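Local coordinates for protein nicotinate phosphoribosyltransferase (Porphyromonas gingivalis, PDB 2IM5) that probably catalyses the ATP-coupled formation of nicotinate ribonucleotide from nicotinate and phosphoribosyl diphosphate, the first step from nicotinate towards NAD(+), at residues F34-R37 and N38-F42; I82-L85 and D86-F90; N260-K263 and K264-M267; S276-P279 and E280-I283. All coordinates share one frame; numbering follows the deposited sequence.

Contact 1 (F34-R37 and N38-F42)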
ATOM      1  N   PHE A  34       8.377  -5.083 -11.198  1.00 23.50           N
ATOM      2  CA  PHE A  34       7.786  -6.233 -10.532  1.00 24.15           C
ATOM      3  C   PHE A  34       8.926  -7.081  -9.986  1.00 24.71           C
ATOM      4  O   PHE A  34       9.948  -7.243 -10.642  1.00 24.00           O
ATOM      5  CB  PHE A  34       6.984  -7.052 -11.543  1.00 24.10           C
ATOM      6  CG  PHE A  34       6.571  -8.406 -11.041  1.00 24.18           C
ATOM      7  CD1 PHE A  34       5.409  -8.562 -10.292  1.00 25.49           C
ATOM      8  CD2 PHE A  34       7.346  -9.530 -11.319  1.00 24.66           C
ATOM      9  CE1 PHE A  34       5.022  -9.820  -9.826  1.00 23.78           C
ATOM     10  CE2 PHE A  34       6.971 -10.787 -10.857  1.00 24.32           C
ATOM     11  CZ  PHE A  34       5.803 -10.931 -10.109  1.00 23.68           C
ATOM     12  N   ILE A  35       8.753  -7.616  -8.786  1.00 25.70           N
ATOM     13  CA  ILE A  35       9.778  -8.462  -8.195  1.00 26.97           C
ATOM     14  C   ILE A  35       9.138  -9.677  -7.525  1.00 28.34           C
ATOM     15  O   ILE A  35       8.328  -9.542  -6.606  1.00 25.91           O
ATOM     16  CB  ILE A  35      10.600  -7.726  -7.100  1.00 28.34           C
ATOM     17  CG1 ILE A  35      11.156  -6.402  -7.628  1.00 28.41           C
ATOM     18  CG2 ILE A  35      11.736  -8.624  -6.624  1.00 28.16           C
ATOM     19  CD1 ILE A  35      12.147  -6.559  -8.761  1.00 31.73           C
ATOM     20  N   ASP A  36       9.481 -10.866  -8.007  1.00 30.25           N
ATOM     21  CA  ASP A  36       8.983 -12.087  -7.386  1.00 32.19           C
ATOM     22  C   ASP A  36      10.104 -12.491  -6.444  1.00 33.30           C
ATOM     23  O   ASP A  36      11.112 -13.053  -6.871  1.00 33.75           O
ATOM     24  CB  ASP A  36       8.749 -13.180  -8.417  1.00 32.99           C
ATOM     25  CG  ASP A  36       8.509 -14.543  -7.775  1.00 35.46           C
ATOM     26  OD1 ASP A  36       8.242 -14.602  -6.548  1.00 34.67           O
ATOM     27  OD2 ASP A  36       8.582 -15.556  -8.503  1.00 35.57           O
ATOM     28  N   ARG A  37       9.925 -12.191  -5.166  1.00 34.12           N
ATOM     29  CA  ARG A  37      10.940 -12.473  -4.171  1.00 36.91           C
ATOM     30  C   ARG A  37      11.202 -13.948  -3.899  1.00 39.07           C
ATOM     31  O   ARG A  37      12.096 -14.291  -3.129  1.00 39.75           O
ATOM     32  CB  ARG A  37      10.607 -11.708  -2.889  1.00 36.94           C
ATOM     33  CG  ARG A  37      10.563 -10.200  -3.146  1.00 39.35           C
ATOM     34  CD  ARG A  37      10.458  -9.356  -1.893  1.00 42.79           C
ATOM     35  NE  ARG A  37       9.175  -9.513  -1.215  1.00 45.66           N
ATOM     36  CZ  ARG A  37       8.725  -8.683  -0.278  1.00 46.02           C
ATOM     37  NH1 ARG A  37       9.452  -7.636   0.088  1.00 46.65           N
ATOM     38  NH2 ARG A  37       7.549  -8.903   0.294  1.00 47.03           N
ATOM     39  N   ASN A  38      10.437 -14.820  -4.543  1.00 41.04           N
ATOM     40  CA  ASN A  38      10.633 -16.252  -4.379  1.00 43.23           C
ATOM     41  C   ASN A  38      11.294 -16.813  -5.632  1.00 45.34           C
ATOM     42  O   ASN A  38      11.560 -18.010  -5.723  1.00 46.35           O
ATOM     43  CB  ASN A  38       9.298 -16.956  -4.130  1.00 42.63           C
ATOM     44  CG  ASN A  38       8.873 -16.903  -2.675  1.00 42.61           C
ATOM     45  OD1 ASN A  38       7.771 -17.321  -2.328  1.00 44.49           O
ATOM     46  ND2 ASN A  38       9.750 -16.397  -1.814  1.00 42.79           N
ATOM     47  N   ARG A  39      11.560 -15.931  -6.591  1.00 46.95           N
ATOM     48  CA  ARG A  39      12.196 -16.313  -7.849  1.00 48.27           C
ATOM     49  C   ARG A  39      11.596 -17.562  -8.488  1.00 47.48           C
ATOM     50  O   ARG A  39      12.321 -18.458  -8.916  1.00 48.74           O
ATOM     51  CB  ARG A  39      13.699 -16.525  -7.642  1.00 51.18           C
ATOM     52  CG  ARG A  39      14.470 -15.269  -7.293  1.00 54.06           C
ATOM     53  CD  ARG A  39      15.972 -15.529  -7.334  1.00 58.19           C
ATOM     54  NE  ARG A  39      16.749 -14.346  -6.973  1.00 61.26           N
ATOM     55  CZ  ARG A  39      16.749 -13.204  -7.657  1.00 62.68           C
ATOM     56  NH1 ARG A  39      16.010 -13.081  -8.754  1.00 63.48           N
ATOM     57  NH2 ARG A  39      17.482 -12.179  -7.239  1.00 62.83           N
ATOM     58  N   GLN A  40      10.272 -17.621  -8.546  1.00 45.74           N
ATOM     59  CA  GLN A  40       9.590 -18.754  -9.154  1.00 44.52           C
ATOM     60  C   GLN A  40       9.804 -18.722 -10.660  1.00 44.07           C
ATOM     61  O   GLN A  40       9.967 -17.655 -11.253  1.00 44.18           O
ATOM     62  CB  GLN A  40       8.090 -18.692  -8.868  1.00 43.82           C
ATOM     63  CG  GLN A  40       7.711 -18.970  -7.430  1.00 45.74           C
ATOM     64  CD  GLN A  40       6.225 -18.784  -7.186  1.00 46.46           C
ATOM     65  OE1 GLN A  40       5.396 -19.167  -8.013  1.00 46.51           O
ATOM     66  NE2 GLN A  40       5.880 -18.208  -6.042  1.00 46.38           N
ATOM     67  N   GLY A  41       9.803 -19.895 -11.280  1.00 43.00           N
ATOM     68  CA  GLY A  41       9.983 -19.955 -12.717  1.00 41.72           C
ATOM     69  C   GLY A  41       8.657 -19.702 -13.405  1.00 40.68           C
ATOM     70  O   GLY A  41       7.628 -20.227 -12.990  1.00 39.89           O
ATOM     71  N   PHE A  42       8.675 -18.891 -14.454  1.00 39.72           N
ATOM     72  CA  PHE A  42       7.460 -18.576 -15.190  1.00 39.06           C
ATOM     73  C   PHE A  42       7.664 -18.843 -16.669  1.00 39.06           C
ATOM     74  O   PHE A  42       8.768 -18.699 -17.191  1.00 38.92           O
ATOM     75  CB  PHE A  42       7.073 -17.109 -14.970  1.00 39.09           C
ATOM     76  CG  PHE A  42       6.366 -16.862 -13.671  1.00 37.58           C
ATOM     77  CD1 PHE A  42       5.019 -17.179 -13.532  1.00 37.26           C
ATOM     78  CD2 PHE A  42       7.043 -16.319 -12.588  1.00 36.45           C
ATOM     79  CE1 PHE A  42       4.354 -16.955 -12.332  1.00 36.27           C
ATOM     80  CE2 PHE A  42       6.388 -16.093 -11.382  1.00 36.61           C
ATOM     81  CZ  PHE A  42       5.039 -16.413 -11.255  1.00 36.55           C
TER
HETATM   82  O   HOH W   1       9.675 -14.692 -11.294  1.00 36.11           O
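OD2 of D36 is gripped by two donors. The backbone N of Q40 comes to within 2.7 Å of D36 OD2. Water 1 gives a second hydrogen bond to OD2. The same water donates to Q40 O at 3.0 Å, so Q40 is tied to the carboxylate directly through N and by way of the water through O. The F42 ring turns its edge to this site: its CE2 lies 3.7 Å from D36 OD2, and water 1 sits in the ring plane.

The other oxygen serves the turn. N38 N binds D36 OD1 at 3.0 Å, which is an Asx turn. It is laid over a type I beta turn from D36 to R39, closed by R39 N to D36 O at 2.9 Å. The consecutive N-H groups of N38, R39 and Q40 therefore end on one aspartate. Both carboxylate oxygens are met from above the carboxylate plane, at 60° for N38 N and 42° for Q40 N. The carboxylate reaches them because CG of D36 points opposite the backbone N (chi1 168°), which turns it back toward the N-H groups of the turn. R39 takes up positive phi and psi, and this brings the chain round to D36 again.

The turn ends strand 29-36 of the antiparallel sheet and starts the loop to helix 44-56. D36 is buried, and its side chain touches I347 of the neighbouring strand 347-355. R37 points away from the turn, and R37 NH2 is hydrogen-bonded to N346 OD1. F42 packs on Y131 and its ring meets that of F46.

Contact 2 (I82-L85 and D86-F90)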
ATOM      1  N   ILE A  82     -11.203  14.097  -9.959  1.00 16.05           N
ATOM      2  CA  ILE A  82     -12.327  13.251 -10.309  1.00 18.01           C
ATOM      3  C   ILE A  82     -12.569  13.355 -11.811  1.00 17.93           C
ATOM      4  O   ILE A  82     -12.910  12.364 -12.450  1.00 18.83           O
ATOM      5  CB  ILE A  82     -13.583  13.647  -9.525  1.00 19.55           C
ATOM      6  CG1 ILE A  82     -13.357  13.332  -8.047  1.00 21.69           C
ATOM      7  CG2 ILE A  82     -14.799  12.881 -10.040  1.00 17.93           C
ATOM      8  CD1 ILE A  82     -14.479  13.790  -7.172  1.00 27.18           C
ATOM      9  N   ASP A  83     -12.380  14.546 -12.374  1.00 18.37           N
ATOM     10  CA  ASP A  83     -12.541  14.724 -13.817  1.00 19.16           C
ATOM     11  C   ASP A  83     -11.444  13.933 -14.526  1.00 19.00           C
ATOM     12  O   ASP A  83     -11.681  13.324 -15.566  1.00 20.27           O
ATOM     13  CB  ASP A  83     -12.436  16.202 -14.221  1.00 20.28           C
ATOM     14  CG  ASP A  83     -13.753  16.944 -14.073  1.00 23.07           C
ATOM     15  OD1 ASP A  83     -14.803  16.279 -14.036  1.00 25.63           O
ATOM     16  OD2 ASP A  83     -13.745  18.193 -14.005  1.00 24.52           O
ATOM     17  N   PHE A  84     -10.239  13.948 -13.961  1.00 18.36           N
ATOM     18  CA  PHE A  84      -9.129  13.202 -14.545  1.00 19.10           C
ATOM     19  C   PHE A  84      -9.456  11.713 -14.565  1.00 18.35           C
ATOM     20  O   PHE A  84      -9.307  11.054 -15.589  1.00 21.10           O
ATOM     21  CB  PHE A  84      -7.841  13.428 -13.743  1.00 17.79           C
ATOM     22  CG  PHE A  84      -6.754  12.438 -14.060  1.00 16.66           C
ATOM     23  CD1 PHE A  84      -6.079  12.490 -15.277  1.00 16.16           C
ATOM     24  CD2 PHE A  84      -6.433  11.427 -13.155  1.00 15.96           C
ATOM     25  CE1 PHE A  84      -5.099  11.549 -15.595  1.00 16.94           C
ATOM     26  CE2 PHE A  84      -5.455  10.476 -13.459  1.00 17.83           C
ATOM     27  CZ  PHE A  84      -4.786  10.539 -14.685  1.00 17.33           C
ATOM     28  N   LEU A  85      -9.900  11.183 -13.430  1.00 17.87           N
ATOM     29  CA  LEU A  85     -10.239   9.769 -13.349  1.00 18.10           C
ATOM     30  C   LEU A  85     -11.407   9.427 -14.272  1.00 19.69           C
ATOM     31  O   LEU A  85     -11.435   8.358 -14.883  1.00 21.27           O
ATOM     32  CB  LEU A  85     -10.591   9.387 -11.909  1.00 17.13           C
ATOM     33  CG  LEU A  85      -9.457   9.419 -10.874  1.00 16.98           C
ATOM     34  CD1 LEU A  85     -10.007   8.999  -9.515  1.00 17.07           C
ATOM     35  CD2 LEU A  85      -8.316   8.482 -11.300  1.00 14.95           C
ATOM     36  N   ASP A  86     -12.363  10.343 -14.382  1.00 20.00           N
ATOM     37  CA  ASP A  86     -13.529  10.121 -15.222  1.00 22.53           C
ATOM     38  C   ASP A  86     -13.145   9.949 -16.691  1.00 23.47           C
ATOM     39  O   ASP A  86     -13.769   9.176 -17.414  1.00 24.37           O
ATOM     40  CB  ASP A  86     -14.519  11.281 -15.057  1.00 24.00           C
ATOM     41  CG  ASP A  86     -15.904  10.955 -15.611  1.00 25.83           C
ATOM     42  OD1 ASP A  86     -16.318   9.778 -15.535  1.00 27.49           O
ATOM     43  OD2 ASP A  86     -16.589  11.878 -16.107  1.00 26.37           O
ATOM     44  N   GLY A  87     -12.111  10.656 -17.129  1.00 25.07           N
ATOM     45  CA  GLY A  87     -11.684  10.533 -18.513  1.00 25.82           C
ATOM     46  C   GLY A  87     -10.446   9.670 -18.690  1.00 26.50           C
ATOM     47  O   GLY A  87      -9.958   9.497 -19.808  1.00 26.62           O
ATOM     48  N   PHE A  88      -9.948   9.114 -17.590  1.00 26.43           N
ATOM     49  CA  PHE A  88      -8.746   8.289 -17.614  1.00 25.67           C
ATOM     50  C   PHE A  88      -8.903   6.930 -18.273  1.00 27.22           C
ATOM     51  O   PHE A  88      -9.923   6.257 -18.109  1.00 28.33           O
ATOM     52  CB  PHE A  88      -8.239   8.072 -16.182  1.00 25.65           C
ATOM     53  CG  PHE A  88      -6.995   7.223 -16.092  1.00 23.26           C
ATOM     54  CD1 PHE A  88      -5.739   7.779 -16.308  1.00 21.52           C
ATOM     55  CD2 PHE A  88      -7.085   5.866 -15.786  1.00 23.33           C
ATOM     56  CE1 PHE A  88      -4.580   6.999 -16.217  1.00 22.23           C
ATOM     57  CE2 PHE A  88      -5.934   5.073 -15.692  1.00 23.27           C
ATOM     58  CZ  PHE A  88      -4.677   5.645 -15.906  1.00 22.07           C
ATOM     59  N   ARG A  89      -7.868   6.527 -19.005  1.00 26.16           N
ATOM     60  CA  ARG A  89      -7.834   5.224 -19.654  1.00 26.38           C
ATOM     61  C   ARG A  89      -6.435   4.665 -19.502  1.00 24.68           C
ATOM     62  O   ARG A  89      -5.459   5.354 -19.798  1.00 23.50           O
ATOM     63  CB  ARG A  89      -8.170   5.334 -21.142  1.00 29.81           C
ATOM     64  CG  ARG A  89      -9.626   5.625 -21.427  1.00 34.36           C
ATOM     65  CD  ARG A  89     -10.538   4.493 -20.959  1.00 38.60           C
ATOM     66  NE  ARG A  89     -11.940   4.804 -21.223  1.00 43.91           N
ATOM     67  CZ  ARG A  89     -12.625   5.763 -20.605  1.00 45.24           C
ATOM     68  NH1 ARG A  89     -12.042   6.507 -19.674  1.00 46.41           N
ATOM     69  NH2 ARG A  89     -13.890   5.994 -20.931  1.00 48.26           N
ATOM     70  N   PHE A  90      -6.334   3.430 -19.014  1.00 23.21           N
ATOM     71  CA  PHE A  90      -5.037   2.783 -18.859  1.00 23.80           C
ATOM     72  C   PHE A  90      -4.391   2.649 -20.248  1.00 24.02           C
ATOM     73  O   PHE A  90      -5.073   2.356 -21.236  1.00 24.10           O
ATOM     74  CB  PHE A  90      -5.208   1.396 -18.235  1.00 22.03           C
ATOM     75  CG  PHE A  90      -5.403   1.422 -16.743  1.00 23.75           C
ATOM     76  CD1 PHE A  90      -4.309   1.555 -15.887  1.00 23.05           C
ATOM     77  CD2 PHE A  90      -6.678   1.320 -16.189  1.00 20.45           C
ATOM     78  CE1 PHE A  90      -4.483   1.586 -14.501  1.00 22.63           C
ATOM     79  CE2 PHE A  90      -6.859   1.350 -14.807  1.00 21.65           C
ATOM     80  CZ  PHE A  90      -5.763   1.483 -13.961  1.00 20.12           C
TER
HETATM   81  O   HOH W   2     -12.361   6.273 -16.416  1.00 20.59           O
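F84 and F88 both set CG opposite the backbone N (chi1 165° and 180°), which sends the two rings out side by side in the same direction. They are four residues apart. CZ of F84 touches CD1 of F88 at 3.3 Å, a close fit. The ring centroids are 5.3 Å apart and the planes are tilted by 55°. CB of F88 lies over one face of the F84 ring. The far side of F88 meets another aromatic: its CE2 sits 3.6 Å above the plane of the F90 ring, over the centre.

The backbone beneath is helical. D86 N bonds to I82 O at 2.8 Å and G87 N to D83 O at 3.1 Å. G87 N to F84 O and F88 N to L85 O are only weak bonds. R89 folds back, and its NH1 donates to F88 O at 2.6 Å. Water 2 lies 2.7 Å from L85 O and near F88 O.

On the buried side I82 and L85 pack on helix 64-73. The whole is an i, i+4 aromatic pair near the C-terminal end, where helix 79-87 gives way to an extended chain of the N-terminal domain.

Contact 3 (N260-K263 and K264-M267); sequences NFSK and KHAM
The M267 side chain crosses that of K263, one helical turn earlier, at a slant. Its CB is 3.4 Å from K263 O, and its CG is nearer to that oxygen, at 3.1 Å. SD moves on past the carbonyl towards the K263 side chain. A bend at chi3 (-76°) then turns CE inwards, where it lies 3.3 Å from K263 CG. That is tighter than usual for two carbons, and CE also stays close to K263 O. K263 CE is 3.9 Å from M267 SD, and K263 NZ is hydrogen-bonded to L293 O.

S262, the residue before K263, is the N-cap of helix 263-268. H265 N donates to S262 OG at 3.2 Å in a nearly straight bond (166°). A266 N bonds to S262 O at 2.9 Å, nearly along the C=O axis. The serine hydroxyl also lies over one face of the H265 imidazole. Water 3 joins S262 N, S262 OG and H265 ND1, while NE2 of that ring is hydrogen-bonded to E234.

F261, just before the cap, packs on A266, four residues after the cap, as in a hydrophobic staple. A266 CB stands over its ring face, offset toward the rim, in a CH-pi contact 4.0 Å from the centroid, and H265 CB approaches the ring obliquely. F261 and H265 both pack on M233 of helix 228-240.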
ATOM      1  N   ASN A 260      14.687  13.170  13.154  1.00 29.22           N
ATOM      2  CA  ASN A 260      14.367  14.388  12.405  1.00 28.94           C
ATOM      3  C   ASN A 260      12.883  14.798  12.434  1.00 27.92           C
ATOM      4  O   ASN A 260      12.468  15.722  11.725  1.00 27.00           O
ATOM      5  CB  ASN A 260      14.823  14.235  10.949  1.00 31.10           C
ATOM      6  CG  ASN A 260      16.303  13.877  10.833  1.00 34.47           C
ATOM      7  OD1 ASN A 260      16.663  12.711  10.627  1.00 35.63           O
ATOM      8  ND2 ASN A 260      17.168  14.878  10.984  1.00 34.25           N
ATOM      9  N   PHE A 261      12.093  14.119  13.258  1.00 25.31           N
ATOM     10  CA  PHE A 261      10.662  14.403  13.374  1.00 22.99           C
ATOM     11  C   PHE A 261      10.477  15.756  14.063  1.00 22.02           C
ATOM     12  O   PHE A 261      10.825  15.917  15.227  1.00 21.58           O
ATOM     13  CB  PHE A 261       9.999  13.284  14.185  1.00 21.25           C
ATOM     14  CG  PHE A 261       8.509  13.196  14.021  1.00 21.13           C
ATOM     15  CD1 PHE A 261       7.883  13.683  12.883  1.00 18.96           C
ATOM     16  CD2 PHE A 261       7.737  12.544  14.983  1.00 20.70           C
ATOM     17  CE1 PHE A 261       6.515  13.522  12.697  1.00 21.17           C
ATOM     18  CE2 PHE A 261       6.368  12.378  14.804  1.00 20.53           C
ATOM     19  CZ  PHE A 261       5.756  12.866  13.660  1.00 20.20           C
ATOM     20  N   SER A 262       9.934  16.727  13.342  1.00 21.63           N
ATOM     21  CA  SER A 262       9.750  18.059  13.909  1.00 24.44           C
ATOM     22  C   SER A 262       8.517  18.147  14.797  1.00 23.46           C
ATOM     23  O   SER A 262       7.553  17.409  14.616  1.00 25.35           O
ATOM     24  CB  SER A 262       9.638  19.104  12.796  1.00 24.92           C
ATOM     25  OG  SER A 262       8.361  19.045  12.177  1.00 26.60           O
ATOM     26  N   LYS A 263       8.555  19.059  15.756  1.00 23.21           N
ATOM     27  CA  LYS A 263       7.438  19.254  16.670  1.00 23.21           C
ATOM     28  C   LYS A 263       6.157  19.578  15.902  1.00 21.75           C
ATOM     29  O   LYS A 263       5.083  19.084  16.234  1.00 20.18           O
ATOM     30  CB  LYS A 263       7.750  20.391  17.647  1.00 25.18           C
ATOM     31  CG  LYS A 263       6.703  20.567  18.732  1.00 28.23           C
ATOM     32  CD  LYS A 263       7.117  21.628  19.737  1.00 32.33           C
ATOM     33  CE  LYS A 263       6.025  21.851  20.781  1.00 34.07           C
ATOM     34  NZ  LYS A 263       5.762  20.635  21.606  1.00 34.41           N
ATOM     35  N   LYS A 264       6.282  20.417  14.877  1.00 20.46           N
ATOM     36  CA  LYS A 264       5.140  20.808  14.056  1.00 21.67           C
ATOM     37  C   LYS A 264       4.433  19.601  13.436  1.00 20.41           C
ATOM     38  O   LYS A 264       3.206  19.468  13.519  1.00 20.43           O
ATOM     39  CB  LYS A 264       5.600  21.754  12.951  1.00 24.68           C
ATOM     40  CG  LYS A 264       4.494  22.225  12.041  1.00 30.80           C
ATOM     41  CD  LYS A 264       5.012  23.244  11.020  1.00 34.76           C
ATOM     42  CE  LYS A 264       6.074  22.651  10.112  1.00 36.59           C
ATOM     43  NZ  LYS A 264       6.621  23.682   9.177  1.00 41.27           N
ATOM     44  N   HIS A 265       5.211  18.724  12.810  1.00 17.72           N
ATOM     45  CA  HIS A 265       4.651  17.534  12.191  1.00 17.67           C
ATOM     46  C   HIS A 265       4.135  16.541  13.232  1.00 16.42           C
ATOM     47  O   HIS A 265       3.094  15.915  13.040  1.00 14.85           O
ATOM     48  CB  HIS A 265       5.699  16.884  11.289  1.00 17.33           C
ATOM     49  CG  HIS A 265       5.985  17.676  10.053  1.00 16.99           C
ATOM     50  ND1 HIS A 265       7.128  17.504   9.303  1.00 16.68           N
ATOM     51  CD2 HIS A 265       5.277  18.655   9.440  1.00 16.21           C
ATOM     52  CE1 HIS A 265       7.112  18.346   8.283  1.00 17.88           C
ATOM     53  NE2 HIS A 265       5.999  19.055   8.345  1.00 16.69           N
ATOM     54  N   ALA A 266       4.864  16.402  14.333  1.00 16.19           N
ATOM     55  CA  ALA A 266       4.442  15.496  15.389  1.00 19.08           C
ATOM     56  C   ALA A 266       3.077  15.938  15.929  1.00 19.63           C
ATOM     57  O   ALA A 266       2.223  15.111  16.233  1.00 21.43           O
ATOM     58  CB  ALA A 266       5.471  15.477  16.514  1.00 18.43           C
ATOM     59  N   MET A 267       2.877  17.248  16.034  1.00 19.46           N
ATOM     60  CA  MET A 267       1.618  17.789  16.542  1.00 21.14           C
ATOM     61  C   MET A 267       0.484  17.702  15.529  1.00 21.79           C
ATOM     62  O   MET A 267      -0.658  17.406  15.886  1.00 21.21           O
ATOM     63  CB  MET A 267       1.795  19.250  16.957  1.00 19.97           C
ATOM     64  CG  MET A 267       2.682  19.461  18.184  1.00 23.20           C
ATOM     65  SD  MET A 267       2.861  21.211  18.523  1.00 21.75           S
ATOM     66  CE  MET A 267       3.953  21.637  17.315  1.00 27.50           C
TER
HETATM   67  O   HOH W   3       8.982  16.688  10.728  1.00 29.29           O

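Contact 4 (S276-P279 and E280-I283)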
ATOM      1  N   SER A 276       7.346  -2.508   9.651  1.00 25.97           N
ATOM      2  CA  SER A 276       8.479  -3.427   9.646  1.00 26.04           C
ATOM      3  C   SER A 276       9.187  -3.405  10.989  1.00 25.05           C
ATOM      4  O   SER A 276       9.099  -2.425  11.728  1.00 24.76           O
ATOM      5  CB  SER A 276       9.470  -3.084   8.520  1.00 28.00           C
ATOM      6  OG  SER A 276      10.231  -1.930   8.820  1.00 27.78           O
ATOM      7  N   GLY A 277       9.875  -4.493  11.311  1.00 23.77           N
ATOM      8  CA  GLY A 277      10.581  -4.563  12.575  1.00 23.89           C
ATOM      9  C   GLY A 277       9.673  -4.954  13.725  1.00 24.59           C
ATOM     10  O   GLY A 277       8.459  -5.110  13.559  1.00 24.34           O
ATOM     11  N   ASP A 278      10.259  -5.109  14.904  1.00 25.72           N
ATOM     12  CA  ASP A 278       9.497  -5.492  16.085  1.00 28.19           C
ATOM     13  C   ASP A 278       8.564  -4.367  16.537  1.00 28.34           C
ATOM     14  O   ASP A 278       9.005  -3.244  16.776  1.00 27.74           O
ATOM     15  CB  ASP A 278      10.452  -5.861  17.218  1.00 31.41           C
ATOM     16  CG  ASP A 278       9.731  -6.098  18.528  1.00 34.06           C
ATOM     17  OD1 ASP A 278       8.865  -6.994  18.579  1.00 37.00           O
ATOM     18  OD2 ASP A 278      10.026  -5.380  19.507  1.00 37.18           O
ATOM     19  N   PRO A 279       7.258  -4.662  16.669  1.00 28.41           N
ATOM     20  CA  PRO A 279       6.275  -3.659  17.091  1.00 28.66           C
ATOM     21  C   PRO A 279       6.527  -3.059  18.477  1.00 29.62           C
ATOM     22  O   PRO A 279       6.344  -1.857  18.691  1.00 29.46           O
ATOM     23  CB  PRO A 279       4.944  -4.415  16.988  1.00 28.08           C
ATOM     24  CG  PRO A 279       5.331  -5.835  17.210  1.00 27.42           C
ATOM     25  CD  PRO A 279       6.606  -5.957  16.410  1.00 27.75           C
ATOM     26  N   GLU A 280       6.956  -3.892  19.416  1.00 30.45           N
ATOM     27  CA  GLU A 280       7.233  -3.419  20.768  1.00 31.19           C
ATOM     28  C   GLU A 280       8.364  -2.396  20.767  1.00 30.33           C
ATOM     29  O   GLU A 280       8.331  -1.411  21.505  1.00 28.60           O
ATOM     30  CB  GLU A 280       7.588  -4.600  21.675  1.00 34.62           C
ATOM     31  CG  GLU A 280       7.998  -4.210  23.083  1.00 37.63           C
ATOM     32  CD  GLU A 280       7.771  -5.334  24.091  1.00 41.97           C
ATOM     33  OE1 GLU A 280       7.924  -6.520  23.718  1.00 42.98           O
ATOM     34  OE2 GLU A 280       7.447  -5.029  25.261  1.00 44.18           O
ATOM     35  N   ILE A 281       9.372  -2.630  19.934  1.00 30.06           N
ATOM     36  CA  ILE A 281      10.487  -1.700  19.830  1.00 29.36           C
ATOM     37  C   ILE A 281       9.998  -0.398  19.187  1.00 29.12           C
ATOM     38  O   ILE A 281      10.389   0.694  19.601  1.00 28.27           O
ATOM     39  CB  ILE A 281      11.631  -2.310  18.989  1.00 30.95           C
ATOM     40  CG1 ILE A 281      12.306  -3.425  19.795  1.00 31.34           C
ATOM     41  CG2 ILE A 281      12.645  -1.239  18.602  1.00 29.53           C
ATOM     42  CD1 ILE A 281      13.344  -4.199  19.023  1.00 35.48           C
ATOM     43  N   PHE A 282       9.130  -0.520  18.188  1.00 27.78           N
ATOM     44  CA  PHE A 282       8.589   0.651  17.509  1.00 26.39           C
ATOM     45  C   PHE A 282       7.784   1.497  18.500  1.00 26.22           C
ATOM     46  O   PHE A 282       7.898   2.724  18.520  1.00 25.60           O
ATOM     47  CB  PHE A 282       7.677   0.228  16.356  1.00 26.00           C
ATOM     48  CG  PHE A 282       7.108   1.382  15.586  1.00 26.55           C
ATOM     49  CD1 PHE A 282       7.810   1.938  14.517  1.00 26.80           C
ATOM     50  CD2 PHE A 282       5.876   1.930  15.941  1.00 24.67           C
ATOM     51  CE1 PHE A 282       7.293   3.028  13.809  1.00 26.45           C
ATOM     52  CE2 PHE A 282       5.352   3.014  15.247  1.00 25.85           C
ATOM     53  CZ  PHE A 282       6.061   3.566  14.176  1.00 26.11           C
ATOM     54  N   ILE A 283       6.969   0.839  19.321  1.00 25.57           N
ATOM     55  CA  ILE A 283       6.153   1.550  20.302  1.00 24.84           C
ATOM     56  C   ILE A 283       7.014   2.387  21.249  1.00 24.99           C
ATOM     57  O   ILE A 283       6.682   3.541  21.545  1.00 24.51           O
ATOM     58  CB  ILE A 283       5.286   0.562  21.111  1.00 24.94           C
ATOM     59  CG1 ILE A 283       4.284  -0.117  20.172  1.00 25.07           C
ATOM     60  CG2 ILE A 283       4.570   1.293  22.234  1.00 25.31           C
ATOM     61  CD1 ILE A 283       3.532  -1.275  20.785  1.00 26.63           C
TER
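The carboxylate of D278 receives I281 N from above its plane, 49° out of it. The bond runs to OD2 at 2.9 Å. I281 CG1 also presses on D278 OD2, at 3.0 Å. The isoleucine chain crosses the aspartate at about a right angle, and its CD1 lies 3.8 Å from D278 CB. The second flat group is the carboxylate of E280. The D278 and E280 side chains run side by side, pointing the same way, with their carboxylate planes 44° apart. OD2 of D278 and OE1 of E280 are 4.8 Å apart. Two like charges this close may disfavour each other, though the exposed setting and the start of the helix would probably ease this.

D278 is the N-cap of helix 279-292. Its CG is set opposite the backbone N (chi1 173°), which swings OD2 over the first turn. Its own carbonyl takes part as well: F282 N binds D278 O at 3.1 Å, in the carbonyl plane. P279 follows as the first helical residue, where its lack of an N-H costs no helix bond. I283 N bonds to P279 O at 2.8 Å, and I283 CG1 also rests against P279 O.

The helix links the parallel neighbours 271-274 and 301-304, a beta-alpha-beta crossover, consistent with a TIM-barrel-like domain. F282 packs on L272 and its ring meets that of H274, while P279 and I283 touch F304 of strand 301-304. In the loop before the cap, S276 OG is hydrogen-bonded to D250 and to the backbone N of D370.

In the fold
The four contacts come in series along the chain. Contacts 1 and 2 fall in the N-terminal domain. Contact 1 ends strand 29-36 of the antiparallel sheet, and contact 2 lies at the last turn of helix 79-87 and the chain after it; their centres are 32 Å apart. Contacts 3 and 4 lie in the later part, which is probably related to TIM barrels. Each caps the start of a helix: contact 3 that of 263-268, contact 4 that of 279-292. Along the chain, strand 271-274 of the parallel sheet comes between them, and their centres are 20 Å apart. Contacts 1 and 3 lie on opposite sides of the chain's centre, as do contacts 2 and 4. No two contacts touch.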